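PDB 3PP6: Sodium/calcium exchanger regulatory protein 1 from Loligo pealei, which binds fatty acids such as palmitoleate inside a beta-barrel, also binds phosphoinositides, and when phosphorylated stimulates the optic nerve sodium/calcium exchanger. Local coordinates for residues 80-85 and 93-98; 2-7 and 105-110. The protein carries 1 engineered substitution. All blocks are in the same frame, centred on the assembly; numbering follows the deposited sequence. Where two conformers were deposited one is given.

Contact 1: residues 80-85 and 93-98; sequences IKTTCK and QDQKGS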
loop_
_atom_site.group_PDB
_atom_site.type_symbol
_atom_site.label_atom_id
_atom_site.label_comp_id
_atom_site.label_asym_id
_atom_site.label_seq_id
_atom_site.Cartn_x
_atom_site.Cartn_y
_atom_site.Cartn_z
ATOM N N ILE A 80 7.881 -8.384 7.465
ATOM C CA ILE A 80 8.104 -8.785 6.088
ATOM C C ILE A 80 9.379 -8.179 5.501
ATOM O O ILE A 80 9.967 -7.259 6.072
ATOM C CB ILE A 80 6.906 -8.389 5.208
ATOM C CG1 ILE A 80 6.558 -6.922 5.444
ATOM C CG2 ILE A 80 5.704 -9.250 5.534
ATOM C CD1 ILE A 80 5.732 -6.320 4.346
ATOM N N LYS A 81 9.797 -8.691 4.353
ATOM C CA LYS A 81 10.890 -8.076 3.608
ATOM C C LYS A 81 10.412 -7.602 2.246
ATOM O O LYS A 81 9.937 -8.380 1.425
ATOM C CB LYS A 81 12.079 -9.016 3.488
ATOM C CG LYS A 81 12.651 -9.392 4.844
ATOM C CD LYS A 81 14.113 -9.705 4.751
ATOM C CE LYS A 81 14.733 -9.823 6.136
ATOM N NZ LYS A 81 16.070 -9.178 6.145
ATOM N N THR A 82 10.592 -6.314 2.019
ATOM C CA THR A 82 9.996 -5.627 0.898
ATOM C C THR A 82 11.056 -5.045 -0.030
ATOM O O THR A 82 12.060 -4.488 0.430
ATOM C CB THR A 82 9.123 -4.500 1.425
ATOM O OG1 THR A 82 8.177 -5.052 2.347
ATOM C CG2 THR A 82 8.395 -3.784 0.276
ATOM N N THR A 83 10.826 -5.203 -1.330
ATOM C CA THR A 83 11.641 -4.578 -2.370
ATOM C C THR A 83 10.716 -3.882 -3.339
ATOM O O THR A 83 9.793 -4.499 -3.877
ATOM C CB THR A 83 12.431 -5.627 -3.163
ATOM O OG1 THR A 83 13.115 -6.506 -2.258
ATOM C CG2 THR A 83 13.431 -4.951 -4.083
ATOM N N CYS A 84 10.972 -2.603 -3.572
ATOM C CA CYS A 84 10.133 -1.786 -4.432
ATOM C C CYS A 84 10.814 -1.566 -5.778
ATOM O O CYS A 84 12.016 -1.306 -5.835
ATOM C CB CYS A 84 9.881 -0.458 -3.733
ATOM S SG CYS A 84 8.884 -0.675 -2.225
ATOM N N LYS A 85 10.045 -1.701 -6.856
ATOM C CA LYS A 85 10.558 -1.527 -8.219
ATOM C C LYS A 85 9.648 -0.614 -9.026
ATOM O O LYS A 85 8.497 -0.380 -8.648
ATOM C CB LYS A 85 10.599 -2.874 -8.938
ATOM C CG LYS A 85 11.121 -4.019 -8.104
ATOM C CD LYS A 85 12.531 -4.395 -8.518
ATOM C CE LYS A 85 13.006 -5.628 -7.770
ATOM N NZ LYS A 85 14.004 -6.381 -8.571
ATOM N N GLN A 93 5.383 -3.019 -5.072
ATOM C CA GLN A 93 5.940 -3.298 -3.752
ATOM C C GLN A 93 5.840 -4.796 -3.512
ATOM O O GLN A 93 4.755 -5.337 -3.257
ATOM C CB GLN A 93 5.170 -2.505 -2.697
ATOM C CG GLN A 93 5.873 -2.310 -1.386
ATOM C CD GLN A 93 5.010 -1.604 -0.355
ATOM O OE1 GLN A 93 4.135 -0.808 -0.699
ATOM N NE2 GLN A 93 5.251 -1.901 0.921
ATOM N N ASP A 94 6.977 -5.470 -3.646
ATOM C CA ASP A 94 7.023 -6.912 -3.542
ATOM C C ASP A 94 7.354 -7.278 -2.101
ATOM O O ASP A 94 8.481 -7.071 -1.644
ATOM C CB ASP A 94 8.095 -7.439 -4.489
ATOM C CG ASP A 94 7.773 -8.795 -5.030
ATOM O OD1 ASP A 94 7.454 -9.703 -4.230
ATOM O OD2 ASP A 94 7.843 -8.956 -6.266
ATOM N N GLN A 95 6.362 -7.810 -1.393
ATOM C CA GLN A 95 6.480 -8.109 0.023
ATOM C C GLN A 95 6.638 -9.607 0.226
ATOM O O GLN A 95 5.759 -10.390 -0.117
ATOM C CB GLN A 95 5.239 -7.612 0.791
ATOM C CG GLN A 95 5.095 -6.091 0.875
ATOM C CD GLN A 95 3.849 -5.637 1.644
ATOM O OE1 GLN A 95 2.825 -6.330 1.679
ATOM N NE2 GLN A 95 3.937 -4.471 2.268
ATOM N N LYS A 96 7.769 -10.006 0.792
ATOM C CA LYS A 96 8.014 -11.407 1.081
ATOM C C LYS A 96 7.697 -11.686 2.532
ATOM O O LYS A 96 8.180 -10.990 3.422
ATOM C CB LYS A 96 9.495 -11.751 0.856
ATOM C CG LYS A 96 9.972 -11.568 -0.569
ATOM C CD LYS A 96 9.216 -12.459 -1.527
ATOM C CE LYS A 96 9.898 -12.483 -2.888
ATOM N NZ LYS A 96 11.266 -13.069 -2.792
ATOM N N GLY A 97 6.895 -12.710 2.779
ATOM C CA GLY A 97 6.608 -13.101 4.141
ATOM C C GLY A 97 5.630 -14.247 4.183
ATOM O O GLY A 97 5.561 -15.043 3.250
ATOM N N SER A 98 4.862 -14.320 5.264
ATOM C CA SER A 98 3.926 -15.415 5.463
ATOM C C SER A 98 2.500 -14.872 5.502
ATOM O O SER A 98 1.958 -14.644 6.579
ATOM C CB SER A 98 4.232 -16.126 6.787
ATOM O OG SER A 98 5.554 -16.618 6.820
#
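Ile80 tucks CG1 over the backbone, flanked by N and C (chi1 50°), and with CD1 then extended (chi2 161°) the chain places CD1 over the face of the Gln95 amide, 3.3 Å from Gln95 NE2 and 3.4 Å from Gln95 CD. Gln93 sets its CG opposite the backbone N (chi1 -160°) and runs on extended, its CG touching both Thr82 CG2 at 3.4 Å and Cys84 SG at 3.5 Å on the facing strand. Thr82 and Gln95 run alongside each other, with Thr82 OG1 near the methylene CG of Gln95. Ile80, Thr82, Cys84, Gln93 and Gln95 are all buried. Beneath these side chains the backbones form the antiparallel hairpin of strands 79-87 and 90-96. Lys81 and Lys96 make one hydrogen-bonded pair, Lys81 N reaching Lys96 O at 3.0 Å and Lys96 N returning to Lys81 O at 2.8 Å; Thr83 and Asp94 make a second pair of reciprocal bonds. Between them, at the non-hydrogen-bonded pair Thr82-Gln95, Thr82 CA adds a CA-H...O contact to Asp94 O at 3.3 Å. Lys81, Thr83, Asp94 and Lys96 point to the other, more open face, where Lys81 NZ forms a salt bridge with Asp71. Apolar carbons and the Cys84 sulfur do most of the side-chain packing, while polar ends find partners on strands 70-73 and 101-108: Gln93 OE1 bonds Arg105 NH1, and Thr82 OG1 and Gln95 NE2 share Glu72 OE1, which would probably steady the charge of that carboxylate.

Contact 2: residues 2-7 and 105-110; sequences ADLAGK and REVKDG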
loop_
_atom_site.group_PDB
_atom_site.type_symbol
_atom_site.label_atom_id
_atom_site.label_comp_id
_atom_site.label_asym_id
_atom_site.label_seq_id
_atom_site.Cartn_x
_atom_site.Cartn_y
_atom_site.Cartn_z
ATOM N N ALA A 2 6.424 8.829 -11.448
ATOM C CA ALA A 2 6.662 10.084 -10.724
ATOM C C ALA A 2 5.379 10.775 -10.239
ATOM O O ALA A 2 5.382 11.501 -9.237
ATOM C CB ALA A 2 7.490 11.035 -11.585
ATOM N N ASP A 3 4.283 10.548 -10.954
ATOM C CA ASP A 3 3.038 11.222 -10.645
ATOM C C ASP A 3 2.369 10.675 -9.389
ATOM O O ASP A 3 1.398 11.245 -8.911
ATOM C CB ASP A 3 2.061 11.167 -11.830
ATOM C CG ASP A 3 2.190 9.888 -12.644
ATOM O OD1 ASP A 3 3.076 9.050 -12.336
ATOM O OD2 ASP A 3 1.407 9.728 -13.609
ATOM N N LEU A 4 2.903 9.579 -8.852
ATOM C CA LEU A 4 2.408 9.039 -7.586
ATOM C C LEU A 4 2.657 9.994 -6.411
ATOM O O LEU A 4 2.037 9.860 -5.356
ATOM C CB LEU A 4 3.023 7.670 -7.308
ATOM C CG LEU A 4 2.456 6.545 -8.187
ATOM C CD1 LEU A 4 3.272 5.282 -8.012
ATOM C CD2 LEU A 4 0.996 6.294 -7.825
ATOM N N ALA A 5 3.556 10.968 -6.590
ATOM C CA ALA A 5 3.845 11.923 -5.520
ATOM C C ALA A 5 2.674 12.840 -5.169
ATOM O O ALA A 5 1.944 13.314 -6.051
ATOM C CB ALA A 5 5.106 12.752 -5.835
ATOM N N GLY A 6 2.509 13.103 -3.874
ATOM C CA GLY A 6 1.423 13.936 -3.390
ATOM C C GLY A 6 0.602 13.249 -2.311
ATOM O O GLY A 6 1.025 12.251 -1.720
ATOM N N LYS A 7 -0.584 13.784 -2.056
ATOM C CA LYS A 7 -1.448 13.235 -1.030
ATOM C C LYS A 7 -2.739 12.710 -1.644
ATOM O O LYS A 7 -3.313 13.321 -2.569
ATOM C CB LYS A 7 -1.730 14.279 0.042
ATOM C CG LYS A 7 -2.543 13.765 1.202
ATOM C CD LYS A 7 -2.272 14.547 2.480
ATOM C CE LYS A 7 -3.207 14.074 3.589
ATOM N NZ LYS A 7 -3.086 14.896 4.824
ATOM N N ARG A 105 1.010 0.492 -7.158
ATOM C CA ARG A 105 0.368 1.786 -7.200
ATOM C C ARG A 105 0.644 2.368 -8.590
ATOM O O ARG A 105 1.779 2.324 -9.070
ATOM C CB ARG A 105 0.915 2.700 -6.087
ATOM C CG ARG A 105 0.576 2.273 -4.626
ATOM C CD ARG A 105 1.265 3.234 -3.638
ATOM N NE ARG A 105 0.988 3.004 -2.222
ATOM C CZ ARG A 105 1.558 2.056 -1.480
ATOM N NH1 ARG A 105 2.417 1.191 -2.020
ATOM N NH2 ARG A 105 1.244 1.966 -0.192
ATOM N N GLU A 106 -0.392 2.874 -9.249
ATOM C CA GLU A 106 -0.240 3.460 -10.586
ATOM C C GLU A 106 -1.269 4.566 -10.768
ATOM O O GLU A 106 -2.436 4.363 -10.459
ATOM C CB GLU A 106 -0.428 2.395 -11.677
ATOM C CG GLU A 106 -0.291 2.952 -13.102
ATOM C CD GLU A 106 -0.401 1.886 -14.188
ATOM O OE1 GLU A 106 -0.273 2.242 -15.381
ATOM O OE2 GLU A 106 -0.613 0.699 -13.855
ATOM N N VAL A 107 -0.861 5.737 -11.254
ATOM C CA VAL A 107 -1.865 6.767 -11.512
ATOM C C VAL A 107 -2.567 6.485 -12.853
ATOM O O VAL A 107 -1.921 6.344 -13.889
ATOM C CB VAL A 107 -1.320 8.221 -11.438
ATOM C CG1 VAL A 107 -2.443 9.224 -11.691
ATOM C CG2 VAL A 107 -0.719 8.510 -10.073
ATOM N N LYS A 108 -3.892 6.376 -12.803
ATOM C CA LYS A 108 -4.720 6.258 -13.996
ATOM C C LYS A 108 -5.805 7.325 -13.951
ATOM O O LYS A 108 -6.595 7.354 -13.011
ATOM C CB LYS A 108 -5.399 4.884 -14.067
ATOM C CG LYS A 108 -4.468 3.681 -14.098
ATOM C CD LYS A 108 -5.196 2.458 -14.663
ATOM C CE LYS A 108 -4.480 1.156 -14.318
ATOM N NZ LYS A 108 -4.780 0.061 -15.292
ATOM N N ASP A 109 -5.843 8.191 -14.965
ATOM C CA ASP A 109 -6.897 9.199 -15.077
ATOM C C ASP A 109 -6.939 10.082 -13.831
ATOM O O ASP A 109 -8.009 10.390 -13.311
ATOM C CB ASP A 109 -8.252 8.512 -15.316
ATOM C CG ASP A 109 -9.311 9.456 -15.866
ATOM O OD1 ASP A 109 -8.952 10.507 -16.440
ATOM O OD2 ASP A 109 -10.512 9.136 -15.734
ATOM N N GLY A 110 -5.757 10.456 -13.344
ATOM C CA GLY A 110 -5.629 11.332 -12.195
ATOM C C GLY A 110 -5.949 10.701 -10.850
ATOM O O GLY A 110 -5.963 11.399 -9.847
HETATM O O HOH W 1 0.599 7.895 -15.134
#
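The short 3-10 turn at the N-terminus, residues 2-4, packs against the end of strand 101-108 in the beta-barrel of the fatty-acid binding protein family. Leu4 carries the contact with both methyls: CD2 meets Val107 CG2 at 3.6 Å, the two side chains overlapping while running oppositely, and CD1 lies 3.5 Å from Arg105 O and 4.0 Å from Arg105 CB. With CG1 trans to the backbone N (chi1 -179°), Val107 leaves CG2 beside that N, where it faces Leu4 and also lies 3.6 Å from Asp3 O. Asp3 passes obliquely by Val107, OD2 3.8 Å from Val107 CB. No direct hydrogen bond joins the segments; instead a water donates to Asp3 OD2 at 2.5 Å and to Val107 O at 3.2 Å, bridging the carboxylate and the strand backbone. Cutting Leu4 back to an alanine is likely to leave Val107 CG2 and Arg105 CB without the methyls that cover them, opening a gap under the turn. Arg105 leads its extended chain away from the turn to the interior, where NE bonds Gln40 and the side chain comes within about 5 Å of the bound palmitoleic acid. Leu4 also touches Met112 of strand 111-118 and Trp49 of strand 48-54, and Arg129 bonds the carbonyls of Asp3 and Ala5, so the turn sits among several barrel strands just before strand 6-13 begins.

Contact 1 joins two strands adjacent in the sheet, close in sequence, through paired backbone hydrogen bonds; contact 2 brings together segments nearly a hundred residues apart, without a direct hydrogen bond, by apolar packing and one water. Both are partly buried: in contact 1 one face of the hairpin is buried and the other is largely open, whereas in contact 2 Leu4 and Arg105 are buried and Asp3 lies at the surface. Their centres are 21 Å apart, yet strands 90-96 and 101-108 are neighbours in the sheet, and the probable hydrogen bond from Gln93 to Arg105 joins the two contacts across these neighbouring strands.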